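Local coordinates for protein putidaredoxin reductase (Pseudomonas putida, PDB 1Q1R) that uses FAD to pass electrons from NADH to putidaredoxin, the iron-sulfur protein that supplies the cytochrome P450cam monooxygenase, at residues A[117-130]-A[214-226]. Residues are numbered along the deposited sequence; the frame is centred on the assembly and turned at random.
Sequences LPVASGAVGKANNF and VCGFEMSTDQQKV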
loop_
_atom_site.group_PDB
_atom_site.type_symbol
_atom_site.label_atom_id
_atom_site.label_comp_id
_atom_site.label_asym_id
_atom_site.label_seq_id
_atom_site.Cartn_x
_atom_site.Cartn_y
_atom_site.Cartn_z
ATOM N N LEU A 117 3.208 -17.811 -1.691
ATOM C CA LEU A 117 3.365 -18.644 -0.503
ATOM C C LEU A 117 3.975 -19.957 -1.014
ATOM O O LEU A 117 3.355 -20.671 -1.803
ATOM C CB LEU A 117 2.004 -18.905 0.149
ATOM C CG LEU A 117 1.968 -19.746 1.431
ATOM C CD1 LEU A 117 2.774 -19.062 2.535
ATOM C CD2 LEU A 117 0.520 -19.937 1.872
ATOM N N PRO A 118 5.207 -20.280 -0.582
ATOM C CA PRO A 118 5.896 -21.506 -1.008
ATOM C C PRO A 118 5.099 -22.813 -0.953
ATOM O O PRO A 118 5.173 -23.620 -1.879
ATOM C CB PRO A 118 7.124 -21.537 -0.098
ATOM C CG PRO A 118 7.444 -20.071 0.053
ATOM C CD PRO A 118 6.066 -19.480 0.312
ATOM N N VAL A 119 4.343 -23.030 0.117
ATOM C CA VAL A 119 3.580 -24.269 0.236
ATOM C C VAL A 119 2.257 -24.274 -0.521
ATOM O O VAL A 119 1.458 -25.204 -0.376
ATOM C CB VAL A 119 3.311 -24.633 1.716
ATOM C CG1 VAL A 119 4.632 -24.876 2.429
ATOM C CG2 VAL A 119 2.524 -23.529 2.401
ATOM N N ALA A 120 2.033 -23.245 -1.334
ATOM C CA ALA A 120 0.809 -23.146 -2.119
ATOM C C ALA A 120 1.141 -23.194 -3.600
ATOM O O ALA A 120 0.397 -22.677 -4.436
ATOM C CB ALA A 120 0.073 -21.861 -1.791
ATOM N N SER A 121 2.268 -23.819 -3.918
ATOM C CA SER A 121 2.716 -23.948 -5.295
ATOM C C SER A 121 1.847 -24.939 -6.064
ATOM O O SER A 121 1.007 -25.628 -5.487
ATOM C CB SER A 121 4.161 -24.437 -5.321
ATOM O OG SER A 121 4.254 -25.715 -4.713
ATOM N N GLY A 122 2.060 -25.000 -7.374
ATOM C CA GLY A 122 1.321 -25.922 -8.216
ATOM C C GLY A 122 -0.189 -25.868 -8.133
ATOM O O GLY A 122 -0.795 -24.797 -8.203
ATOM N N ALA A 123 -0.797 -27.041 -7.985
ATOM C CA ALA A 123 -2.248 -27.174 -7.916
ATOM C C ALA A 123 -2.910 -26.234 -6.917
ATOM O O ALA A 123 -3.954 -25.651 -7.207
ATOM C CB ALA A 123 -2.616 -28.618 -7.586
ATOM N N VAL A 124 -2.310 -26.090 -5.740
ATOM C CA VAL A 124 -2.881 -25.230 -4.713
ATOM C C VAL A 124 -3.133 -23.815 -5.229
ATOM O O VAL A 124 -4.272 -23.353 -5.247
ATOM C CB VAL A 124 -1.976 -25.164 -3.467
ATOM C CG1 VAL A 124 -2.609 -24.271 -2.412
ATOM C CG2 VAL A 124 -1.767 -26.564 -2.910
ATOM N N GLY A 125 -2.073 -23.137 -5.655
ATOM C CA GLY A 125 -2.219 -21.784 -6.167
ATOM C C GLY A 125 -3.211 -21.681 -7.317
ATOM O O GLY A 125 -3.877 -20.656 -7.478
ATOM N N LYS A 126 -3.315 -22.748 -8.109
ATOM C CA LYS A 126 -4.223 -22.787 -9.255
ATOM C C LYS A 126 -5.701 -22.856 -8.865
ATOM O O LYS A 126 -6.558 -22.373 -9.599
ATOM C CB LYS A 126 -3.916 -23.998 -10.138
ATOM C CG LYS A 126 -2.450 -24.241 -10.434
ATOM C CD LYS A 126 -1.852 -23.184 -11.339
ATOM C CE LYS A 126 -0.400 -23.528 -11.662
ATOM N NZ LYS A 126 0.249 -22.490 -12.514
ATOM N N ALA A 127 -5.997 -23.474 -7.725
ATOM C CA ALA A 127 -7.376 -23.618 -7.263
ATOM C C ALA A 127 -8.136 -22.292 -7.342
ATOM O O ALA A 127 -7.602 -21.238 -6.994
ATOM C CB ALA A 127 -7.394 -24.149 -5.837
ATOM N N ASN A 128 -9.387 -22.348 -7.795
ATOM C CA ASN A 128 -10.186 -21.137 -7.922
ATOM C C ASN A 128 -10.606 -20.597 -6.557
ATOM O O ASN A 128 -11.108 -19.472 -6.453
ATOM C CB ASN A 128 -11.414 -21.403 -8.802
ATOM C CG ASN A 128 -12.457 -22.246 -8.115
ATOM O OD1 ASN A 128 -12.136 -23.132 -7.326
ATOM N ND2 ASN A 128 -13.725 -21.985 -8.423
ATOM N N ASN A 129 -10.399 -21.397 -5.510
ATOM C CA ASN A 129 -10.749 -20.955 -4.170
ATOM C C ASN A 129 -9.525 -20.637 -3.308
ATOM O O ASN A 129 -9.590 -20.646 -2.082
ATOM C CB ASN A 129 -11.676 -21.969 -3.480
ATOM C CG ASN A 129 -10.983 -23.257 -3.119
ATOM O OD1 ASN A 129 -10.018 -23.669 -3.760
ATOM N ND2 ASN A 129 -11.500 -23.924 -2.098
ATOM N N PHE A 130 -8.408 -20.363 -3.972
ATOM C CA PHE A 130 -7.177 -19.945 -3.306
ATOM C C PHE A 130 -6.768 -18.717 -4.110
ATOM O O PHE A 130 -6.534 -18.819 -5.312
ATOM C CB PHE A 130 -6.055 -20.983 -3.411
ATOM C CG PHE A 130 -4.771 -20.535 -2.751
ATOM C CD1 PHE A 130 -4.506 -20.855 -1.422
ATOM C CD2 PHE A 130 -3.871 -19.723 -3.434
ATOM C CE1 PHE A 130 -3.368 -20.369 -0.779
ATOM C CE2 PHE A 130 -2.725 -19.228 -2.797
ATOM C CZ PHE A 130 -2.478 -19.553 -1.468
ATOM N N VAL A 214 1.763 -22.328 8.147
ATOM C CA VAL A 214 1.070 -23.246 7.253
ATOM C C VAL A 214 2.050 -24.217 6.603
ATOM O O VAL A 214 3.039 -23.769 6.018
ATOM C CB VAL A 214 0.275 -22.491 6.172
ATOM C CG1 VAL A 214 -0.340 -23.467 5.182
ATOM C CG2 VAL A 214 -0.796 -21.620 6.811
ATOM N N CYS A 215 1.810 -25.510 6.722
ATOM C CA CYS A 215 2.732 -26.472 6.131
ATOM C C CYS A 215 2.198 -27.081 4.843
ATOM O O CYS A 215 2.954 -27.680 4.078
ATOM C CB CYS A 215 3.069 -27.585 7.132
ATOM S SG CYS A 215 1.697 -28.672 7.554
ATOM N N GLY A 216 0.898 -26.930 4.595
ATOM C CA GLY A 216 0.337 -27.485 3.376
ATOM C C GLY A 216 -1.172 -27.430 3.264
ATOM O O GLY A 216 -1.849 -26.784 4.069
ATOM N N PHE A 217 -1.710 -28.123 2.264
ATOM C CA PHE A 217 -3.151 -28.125 2.044
ATOM C C PHE A 217 -3.684 -29.479 1.596
ATOM O O PHE A 217 -2.939 -30.321 1.093
ATOM C CB PHE A 217 -3.535 -27.103 0.959
ATOM C CG PHE A 217 -2.974 -25.727 1.176
ATOM C CD1 PHE A 217 -1.670 -25.425 0.804
ATOM C CD2 PHE A 217 -3.753 -24.731 1.753
ATOM C CE1 PHE A 217 -1.147 -24.145 1.002
ATOM C CE2 PHE A 217 -3.243 -23.453 1.956
ATOM C CZ PHE A 217 -1.936 -23.160 1.580
ATOM N N GLU A 218 -4.982 -29.676 1.789
ATOM C CA GLU A 218 -5.650 -30.885 1.330
ATOM C C GLU A 218 -6.500 -30.353 0.182
ATOM O O GLU A 218 -6.986 -29.219 0.250
ATOM C CB GLU A 218 -6.540 -31.479 2.421
ATOM C CG GLU A 218 -5.774 -31.887 3.664
ATOM C CD GLU A 218 -6.641 -32.564 4.705
ATOM O OE1 GLU A 218 -7.834 -32.217 4.819
ATOM O OE2 GLU A 218 -6.116 -33.437 5.427
ATOM N N MET A 219 -6.659 -31.143 -0.873
ATOM C CA MET A 219 -7.440 -30.709 -2.025
ATOM C C MET A 219 -8.353 -31.778 -2.588
ATOM O O MET A 219 -8.102 -32.965 -2.413
ATOM C CB MET A 219 -6.507 -30.243 -3.132
ATOM C CG MET A 219 -5.733 -29.005 -2.783
ATOM S SD MET A 219 -4.841 -28.491 -4.217
ATOM C CE MET A 219 -6.182 -27.790 -5.199
ATOM N N SER A 220 -9.411 -31.344 -3.272
ATOM C CA SER A 220 -10.362 -32.264 -3.886
ATOM C C SER A 220 -9.809 -32.679 -5.246
ATOM O O SER A 220 -9.306 -31.850 -6.001
ATOM C CB SER A 220 -11.731 -31.590 -4.054
ATOM O OG SER A 220 -11.623 -30.405 -4.826
ATOM N N THR A 221 -9.903 -33.967 -5.550
ATOM C CA THR A 221 -9.387 -34.502 -6.804
ATOM C C THR A 221 -10.169 -34.069 -8.045
ATOM O O THR A 221 -9.579 -33.730 -9.070
ATOM C CB THR A 221 -9.345 -36.052 -6.755
ATOM O OG1 THR A 221 -8.719 -36.554 -7.940
ATOM C CG2 THR A 221 -10.758 -36.622 -6.646
ATOM N N ASP A 222 -11.493 -34.071 -7.949
ATOM C CA ASP A 222 -12.332 -33.705 -9.086
ATOM C C ASP A 222 -12.347 -32.208 -9.394
ATOM O O ASP A 222 -12.099 -31.800 -10.528
ATOM C CB ASP A 222 -13.763 -34.203 -8.849
ATOM C CG ASP A 222 -14.411 -33.565 -7.633
ATOM O OD1 ASP A 222 -13.690 -33.272 -6.655
ATOM O OD2 ASP A 222 -15.647 -33.368 -7.648
ATOM N N GLN A 223 -12.619 -31.395 -8.380
ATOM C CA GLN A 223 -12.693 -29.949 -8.552
ATOM C C GLN A 223 -11.363 -29.211 -8.448
ATOM O O GLN A 223 -11.281 -28.031 -8.786
ATOM C CB GLN A 223 -13.672 -29.378 -7.532
ATOM C CG GLN A 223 -15.072 -29.944 -7.669
ATOM C CD GLN A 223 -15.803 -29.998 -6.347
ATOM O OE1 GLN A 223 -15.913 -28.991 -5.641
ATOM N NE2 GLN A 223 -16.307 -31.179 -5.997
ATOM N N GLN A 224 -10.324 -29.899 -7.992
ATOM C CA GLN A 224 -9.017 -29.268 -7.845
ATOM C C GLN A 224 -9.148 -28.007 -6.987
ATOM O O GLN A 224 -8.589 -26.963 -7.311
ATOM C CB GLN A 224 -8.440 -28.897 -9.215
ATOM C CG GLN A 224 -8.082 -30.087 -10.093
ATOM C CD GLN A 224 -6.955 -30.915 -9.511
ATOM O OE1 GLN A 224 -5.815 -30.454 -9.410
ATOM N NE2 GLN A 224 -7.268 -32.142 -9.117
ATOM N N LYS A 225 -9.904 -28.111 -5.902
ATOM C CA LYS A 225 -10.096 -26.990 -4.992
ATOM C C LYS A 225 -9.524 -27.329 -3.621
ATOM O O LYS A 225 -9.424 -28.501 -3.255
ATOM C CB LYS A 225 -11.586 -26.664 -4.861
ATOM C CG LYS A 225 -12.191 -26.088 -6.139
ATOM C CD LYS A 225 -13.708 -25.922 -6.063
ATOM C CE LYS A 225 -14.142 -24.987 -4.945
ATOM N NZ LYS A 225 -15.610 -24.683 -5.021
ATOM N N VAL A 226 -9.136 -26.302 -2.871
ATOM C CA VAL A 226 -8.601 -26.509 -1.532
ATOM C C VAL A 226 -9.768 -26.879 -0.625
ATOM O O VAL A 226 -10.849 -26.297 -0.731
ATOM C CB VAL A 226 -7.935 -25.222 -0.986
ATOM C CG1 VAL A 226 -7.571 -25.404 0.496
ATOM C CG2 VAL A 226 -6.691 -24.891 -1.806
HETATM O O HOH W 1 -6.220 -26.504 -8.789
HETATM O O HOH W 2 -10.244 -24.749 -8.852
#
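Val124 CG1 sits over one face of the Phe217 ring in a CH-pi contact, 3.8 Å from the ring centroid, while Phe130 turns its edge to the face of Phe217 in an offset edge-to-face pair, planes at 83°. Leu117 CD2 and the carbonyl oxygen of Val119 approach the edge of the Phe217 ring, near its plane. Farther along, Met219, bent at chi3 (75°), sets SD beside Val124 CG2 at 3.9 Å and brings CE against Ala127 CB.

Polar pairing takes over at Asn129, where chi1 of 70° turns the side-chain amide toward the backbone of Val226. OD1 of Asn129 accepts from Val226 N at 2.9 Å. Its ND2 gives to Val226 O at 2.8 Å, and both bonds lie in the carbonyl planes. A leucine here would probably leave both backbone groups of Val226 without these mates. A water bridges Ala123 O and Gln224 O.

Asn129 ND2 also bonds Asp240 O, and Phe130 and Val226 pack on strand 241-244, so in this glutathione reductase fold the contact fastens the three-stranded antiparallel sheet containing 214-219 and 226-231 to outermost strand 130-132 of the parallel sheet, probably that of the NAD-binding domain.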